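Local coordinates for protein 4-hydroxy-3-methylbut-2-enyl diphosphate reductase (Aquifex aeolicus, PDB 3DNF) that catalyses the last step of the non-mevalonate isoprenoid pathway, reducing (E)-4-hydroxy-3-methylbut-2-enyl diphosphate to isopentenyl and dimethylallyl diphosphate with an iron-sulfur cluster, at residues V203-G217 and F252-T266. Numbering follows the deposited sequence.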
loop_
_atom_site.group_PDB
_atom_site.type_symbol
_atom_site.label_atom_id
_atom_site.label_comp_id
_atom_site.label_asym_id
_atom_site.label_seq_id
_atom_site.Cartn_x
_atom_site.Cartn_y
_atom_site.Cartn_z
ATOM N N VAL B 203 -6.251 27.036 -6.289
ATOM C CA VAL B 203 -7.649 27.500 -6.329
ATOM C C VAL B 203 -8.252 27.539 -4.924
ATOM O O VAL B 203 -8.941 28.499 -4.564
ATOM C CB VAL B 203 -8.501 26.632 -7.287
ATOM C CG1 VAL B 203 -9.991 26.805 -7.024
ATOM C CG2 VAL B 203 -8.170 26.987 -8.725
ATOM N N LYS B 204 -7.969 26.504 -4.130
ATOM C CA LYS B 204 -8.390 26.460 -2.722
ATOM C C LYS B 204 -7.944 27.692 -1.934
ATOM O O LYS B 204 -8.727 28.250 -1.165
ATOM C CB LYS B 204 -7.875 25.201 -2.020
ATOM C CG LYS B 204 -8.677 23.944 -2.292
ATOM C CD LYS B 204 -8.839 23.109 -1.023
ATOM C CE LYS B 204 -9.454 21.738 -1.308
ATOM N NZ LYS B 204 -8.523 20.853 -2.060
ATOM N N LYS B 205 -6.692 28.101 -2.124
ATOM C CA LYS B 205 -6.143 29.250 -1.415
ATOM C C LYS B 205 -6.677 30.580 -1.958
ATOM O O LYS B 205 -6.916 31.519 -1.189
ATOM C CB LYS B 205 -4.613 29.236 -1.449
ATOM C CG LYS B 205 -3.967 28.116 -0.632
ATOM C CD LYS B 205 -2.450 28.319 -0.450
ATOM C CE LYS B 205 -1.675 28.390 -1.786
ATOM N NZ LYS B 205 -1.501 27.085 -2.511
ATOM N N LEU B 206 -6.875 30.660 -3.271
ATOM C CA LEU B 206 -7.317 31.910 -3.881
ATOM C C LEU B 206 -8.819 32.167 -3.708
ATOM O O LEU B 206 -9.233 33.310 -3.456
ATOM C CB LEU B 206 -6.899 31.991 -5.357
ATOM C CG LEU B 206 -6.983 33.373 -6.028
ATOM C CD1 LEU B 206 -6.200 34.442 -5.260
ATOM C CD2 LEU B 206 -6.534 33.330 -7.489
ATOM N N ALA B 207 -9.623 31.107 -3.808
ATOM C CA ALA B 207 -11.094 31.221 -3.764
ATOM C C ALA B 207 -11.687 32.182 -2.701
ATOM O O ALA B 207 -12.434 33.089 -3.061
ATOM C CB ALA B 207 -11.762 29.840 -3.695
ATOM N N PRO B 208 -11.364 31.988 -1.404
ATOM C CA PRO B 208 -11.973 32.859 -0.380
ATOM C C PRO B 208 -11.336 34.254 -0.271
ATOM O O PRO B 208 -11.853 35.121 0.435
ATOM C CB PRO B 208 -11.766 32.066 0.927
ATOM C CG PRO B 208 -11.157 30.729 0.513
ATOM C CD PRO B 208 -10.478 30.987 -0.785
ATOM N N GLU B 209 -10.240 34.459 -0.989
ATOM C CA GLU B 209 -9.402 35.646 -0.883
ATOM C C GLU B 209 -9.738 36.671 -1.980
ATOM O O GLU B 209 -9.040 37.676 -2.139
ATOM C CB GLU B 209 -7.944 35.190 -1.003
ATOM C CG GLU B 209 -6.892 36.051 -0.336
ATOM C CD GLU B 209 -5.501 35.414 -0.394
ATOM O OE1 GLU B 209 -4.769 35.507 0.620
ATOM O OE2 GLU B 209 -5.141 34.820 -1.443
ATOM N N VAL B 210 -10.806 36.398 -2.735
ATOM C CA VAL B 210 -11.274 37.254 -3.840
ATOM C C VAL B 210 -12.807 37.333 -3.844
ATOM O O VAL B 210 -13.480 36.502 -3.232
ATOM C CB VAL B 210 -10.780 36.764 -5.257
ATOM C CG1 VAL B 210 -9.251 36.785 -5.379
ATOM C CG2 VAL B 210 -11.334 35.374 -5.604
ATOM N N ASP B 211 -13.355 38.326 -4.543
ATOM C CA ASP B 211 -14.806 38.470 -4.661
ATOM C C ASP B 211 -15.440 37.492 -5.649
ATOM O O ASP B 211 -16.450 36.859 -5.340
ATOM C CB ASP B 211 -15.181 39.909 -5.009
ATOM C CG ASP B 211 -14.952 40.853 -3.808
ATOM O OD1 ASP B 211 -15.567 40.449 -2.645
ATOM O OD2 ASP B 211 -14.151 41.992 -4.014
ATOM N N VAL B 212 -14.845 37.370 -6.832
ATOM C CA VAL B 212 -15.345 36.449 -7.851
ATOM C C VAL B 212 -14.217 35.554 -8.312
ATOM O O VAL B 212 -13.080 36.006 -8.456
ATOM C CB VAL B 212 -15.970 37.192 -9.075
ATOM C CG1 VAL B 212 -15.135 38.408 -9.471
ATOM C CG2 VAL B 212 -16.139 36.256 -10.283
ATOM N N MET B 213 -14.557 34.283 -8.509
ATOM C CA MET B 213 -13.663 33.290 -9.081
ATOM C C MET B 213 -14.118 32.931 -10.492
ATOM O O MET B 213 -15.284 32.596 -10.709
ATOM C CB MET B 213 -13.633 32.041 -8.190
ATOM C CG MET B 213 -12.611 32.096 -7.063
ATOM S SD MET B 213 -10.904 32.315 -7.666
ATOM C CE MET B 213 -10.521 30.749 -8.460
ATOM N N ILE B 214 -13.191 33.022 -11.445
ATOM C CA ILE B 214 -13.400 32.554 -12.822
ATOM C C ILE B 214 -12.569 31.302 -13.095
ATOM O O ILE B 214 -11.349 31.313 -12.928
ATOM C CB ILE B 214 -13.037 33.645 -13.880
ATOM C CG1 ILE B 214 -13.772 34.969 -13.605
ATOM C CG2 ILE B 214 -13.283 33.127 -15.315
ATOM C CD1 ILE B 214 -15.318 34.888 -13.565
ATOM N N ILE B 215 -13.242 30.230 -13.507
ATOM C CA ILE B 215 -12.596 28.963 -13.854
ATOM C C ILE B 215 -12.775 28.718 -15.355
ATOM O O ILE B 215 -13.908 28.634 -15.856
ATOM C CB ILE B 215 -13.163 27.767 -13.011
ATOM C CG1 ILE B 215 -12.956 27.982 -11.489
ATOM C CG2 ILE B 215 -12.619 26.423 -13.505
ATOM C CD1 ILE B 215 -11.508 28.179 -11.026
ATOM N N ILE B 216 -11.658 28.636 -16.075
ATOM C CA ILE B 216 -11.694 28.501 -17.530
ATOM C C ILE B 216 -11.393 27.049 -17.953
ATOM O O ILE B 216 -10.553 26.372 -17.352
ATOM C CB ILE B 216 -10.710 29.487 -18.223
ATOM C CG1 ILE B 216 -10.918 30.912 -17.727
ATOM C CG2 ILE B 216 -10.880 29.441 -19.753
ATOM C CD1 ILE B 216 -9.688 31.786 -17.902
ATOM N N GLY B 217 -12.101 26.575 -18.981
ATOM C CA GLY B 217 -11.848 25.253 -19.536
ATOM C C GLY B 217 -13.029 24.682 -20.278
ATOM O O GLY B 217 -14.165 25.145 -20.110
ATOM N N PHE B 252 -19.300 41.326 -12.388
ATOM C CA PHE B 252 -18.209 42.181 -11.913
ATOM C C PHE B 252 -18.649 43.535 -11.347
ATOM O O PHE B 252 -17.866 44.495 -11.307
ATOM C CB PHE B 252 -17.171 42.350 -13.017
ATOM C CG PHE B 252 -16.704 41.049 -13.582
ATOM C CD1 PHE B 252 -17.226 40.571 -14.780
ATOM C CD2 PHE B 252 -15.775 40.274 -12.893
ATOM C CE1 PHE B 252 -16.808 39.352 -15.297
ATOM C CE2 PHE B 252 -15.350 39.058 -13.401
ATOM C CZ PHE B 252 -15.868 38.594 -14.604
ATOM N N ARG B 253 -19.897 43.600 -10.892
ATOM C CA ARG B 253 -20.371 44.804 -10.224
ATOM C C ARG B 253 -19.818 44.841 -8.794
ATOM O O ARG B 253 -19.941 43.778 -8.019
ATOM C CB ARG B 253 -21.901 44.852 -10.208
ATOM C CG ARG B 253 -22.550 44.866 -11.587
ATOM C CD ARG B 253 -24.063 44.850 -11.467
ATOM N NE ARG B 253 -24.698 44.409 -12.709
ATOM C CZ ARG B 253 -26.004 44.187 -12.853
ATOM N NH1 ARG B 253 -26.838 44.358 -11.833
ATOM N NH2 ARG B 253 -26.481 43.789 -14.025
ATOM N N GLY B 254 -19.195 46.054 -8.461
ATOM C CA GLY B 254 -18.724 46.329 -7.094
ATOM C C GLY B 254 -17.663 45.363 -6.581
ATOM O O GLY B 254 -17.590 45.086 -5.383
ATOM N N VAL B 255 -16.842 44.851 -7.495
ATOM C CA VAL B 255 -15.787 43.887 -7.166
ATOM C C VAL B 255 -14.448 44.606 -6.948
ATOM O O VAL B 255 -14.176 45.626 -7.586
ATOM C CB VAL B 255 -15.653 42.812 -8.280
ATOM C CG1 VAL B 255 -14.512 41.848 -7.994
ATOM C CG2 VAL B 255 -16.956 42.043 -8.436
ATOM N N LYS B 256 -13.627 44.076 -6.043
ATOM C CA LYS B 256 -12.288 44.612 -5.803
ATOM C C LYS B 256 -11.215 43.645 -6.296
ATOM O O LYS B 256 -10.311 44.039 -7.034
ATOM C CB LYS B 256 -12.078 44.914 -4.322
ATOM C CG LYS B 256 -10.859 45.778 -4.035
ATOM C CD LYS B 256 -10.518 45.793 -2.549
ATOM C CE LYS B 256 -9.686 44.568 -2.174
ATOM N NZ LYS B 256 -9.397 44.549 -0.717
ATOM N N ARG B 257 -11.313 42.385 -5.876
ATOM C CA ARG B 257 -10.392 41.345 -6.341
ATOM C C ARG B 257 -11.103 40.275 -7.173
ATOM O O ARG B 257 -12.134 39.734 -6.754
ATOM C CB ARG B 257 -9.679 40.668 -5.169
ATOM C CG ARG B 257 -8.766 41.550 -4.344
ATOM C CD ARG B 257 -8.471 40.864 -3.018
ATOM N NE ARG B 257 -9.668 40.199 -2.494
ATOM C CZ ARG B 257 -10.344 40.570 -1.409
ATOM N NH1 ARG B 257 -9.946 41.606 -0.680
ATOM N NH2 ARG B 257 -11.422 39.886 -1.039
ATOM N N VAL B 258 -10.544 39.985 -8.349
ATOM C CA VAL B 258 -10.998 38.876 -9.200
ATOM C C VAL B 258 -9.932 37.786 -9.268
ATOM O O VAL B 258 -8.759 38.071 -9.523
ATOM C CB VAL B 258 -11.307 39.330 -10.652
ATOM C CG1 VAL B 258 -11.871 38.158 -11.484
ATOM C CG2 VAL B 258 -12.260 40.524 -10.658
ATOM N N GLY B 259 -10.349 36.542 -9.042
ATOM C CA GLY B 259 -9.477 35.387 -9.241
ATOM C C GLY B 259 -9.760 34.631 -10.533
ATOM O O GLY B 259 -10.919 34.437 -10.915
ATOM N N ILE B 260 -8.694 34.218 -11.217
ATOM C CA ILE B 260 -8.814 33.408 -12.431
ATOM C C ILE B 260 -7.961 32.155 -12.327
ATOM O O ILE B 260 -6.763 32.210 -11.994
ATOM C CB ILE B 260 -8.373 34.166 -13.717
ATOM C CG1 ILE B 260 -9.184 35.449 -13.923
ATOM C CG2 ILE B 260 -8.484 33.260 -14.947
ATOM C CD1 ILE B 260 -8.678 36.308 -15.082
ATOM N N SER B 261 -8.577 31.018 -12.619
ATOM C CA SER B 261 -7.794 29.832 -12.916
ATOM C C SER B 261 -8.319 29.137 -14.149
ATOM O O SER B 261 -9.300 29.573 -14.755
ATOM C CB SER B 261 -7.740 28.878 -11.735
ATOM O OG SER B 261 -6.665 27.974 -11.920
ATOM N N ALA B 262 -7.645 28.057 -14.524
ATOM C CA ALA B 262 -7.986 27.316 -15.734
ATOM C C ALA B 262 -7.584 25.875 -15.576
ATOM O O ALA B 262 -6.612 25.583 -14.871
ATOM C CB ALA B 262 -7.271 27.919 -16.941
ATOM N N GLY B 263 -8.322 24.994 -16.255
ATOM C CA GLY B 263 -8.025 23.556 -16.330
ATOM C C GLY B 263 -6.760 23.250 -17.141
ATOM O O GLY B 263 -6.148 24.142 -17.729
ATOM N N ALA B 264 -6.386 21.978 -17.154
ATOM C CA ALA B 264 -5.135 21.523 -17.739
ATOM C C ALA B 264 -5.073 21.696 -19.255
ATOM O O ALA B 264 -4.007 21.614 -19.835
ATOM C CB ALA B 264 -4.886 20.068 -17.377
ATOM N N SER B 265 -6.202 21.941 -19.890
ATOM C CA SER B 265 -6.234 22.046 -21.344
ATOM C C SER B 265 -6.350 23.478 -21.846
ATOM O O SER B 265 -6.641 23.701 -23.030
ATOM C CB SER B 265 -7.360 21.165 -21.902
ATOM O OG SER B 265 -6.974 19.803 -21.849
ATOM N N THR B 266 -6.148 24.447 -20.952
ATOM C CA THR B 266 -6.295 25.863 -21.299
ATOM C C THR B 266 -4.931 26.528 -21.501
ATOM O O THR B 266 -4.125 26.604 -20.569
ATOM C CB THR B 266 -7.154 26.621 -20.248
ATOM O OG1 THR B 266 -8.434 25.984 -20.153
ATOM C CG2 THR B 266 -7.378 28.121 -20.638
#
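Strands 212-216 and 257-262 are the two central, parallel strands of a four-stranded open alpha/beta sheet, flanked by 3-6 and 238-241. The donor alternates between the strands, as in any parallel ladder: Gly259 N donates to Val212 O, Ile214 N to Gly259 O (2.7 Å), Ser261 N to Ile214 O, Ile216 N to Ser261 O, and Gly263 N to Ile216 O.

On the side of helix 195-206, Gly259 has no side chain, and Met213, bent at chi2 and chi3 (-59° and -70°), lays its SD 3.7 Å from Gly259 CA, where a CB would run into the sulfur. Leu206 CD2 and Val210 CG2 close in on the same glycine. Further along, Val203 CG2 packs on Ser261 CB.

The other face is apolar, built from Val212, Ile214, Ile216, Val258 and Ile260; Ile216 and Phe252 also touch helix 268-281. Ile216 CD1 meets Ile260 CG2 at 3.5 Å; Val212 and Val258 stand side by side, and Val212 CG1 also reaches Val255 CG1 (3.8 Å). The Phe252 ring finishes this layer, its CZ 3.9 Å from Ile214 CD1.

Ahead of the ladder, Asp211 N donates to Arg257 O, and Asp211 OD2 takes Lys256 N at 3.0 Å on its anti side, 23° out of the carboxylate plane.

The carboxylate thus ties down the entry to strand 257-262 mainly through Lys256 N, with a weak second bond from Arg257 N. At the far end, the last rung fixes Gly263, first residue of the turn carrying Ser265, predicted to bind substrate and products; Gly263 lies near Ser221 and Asn223, predicted to do likewise.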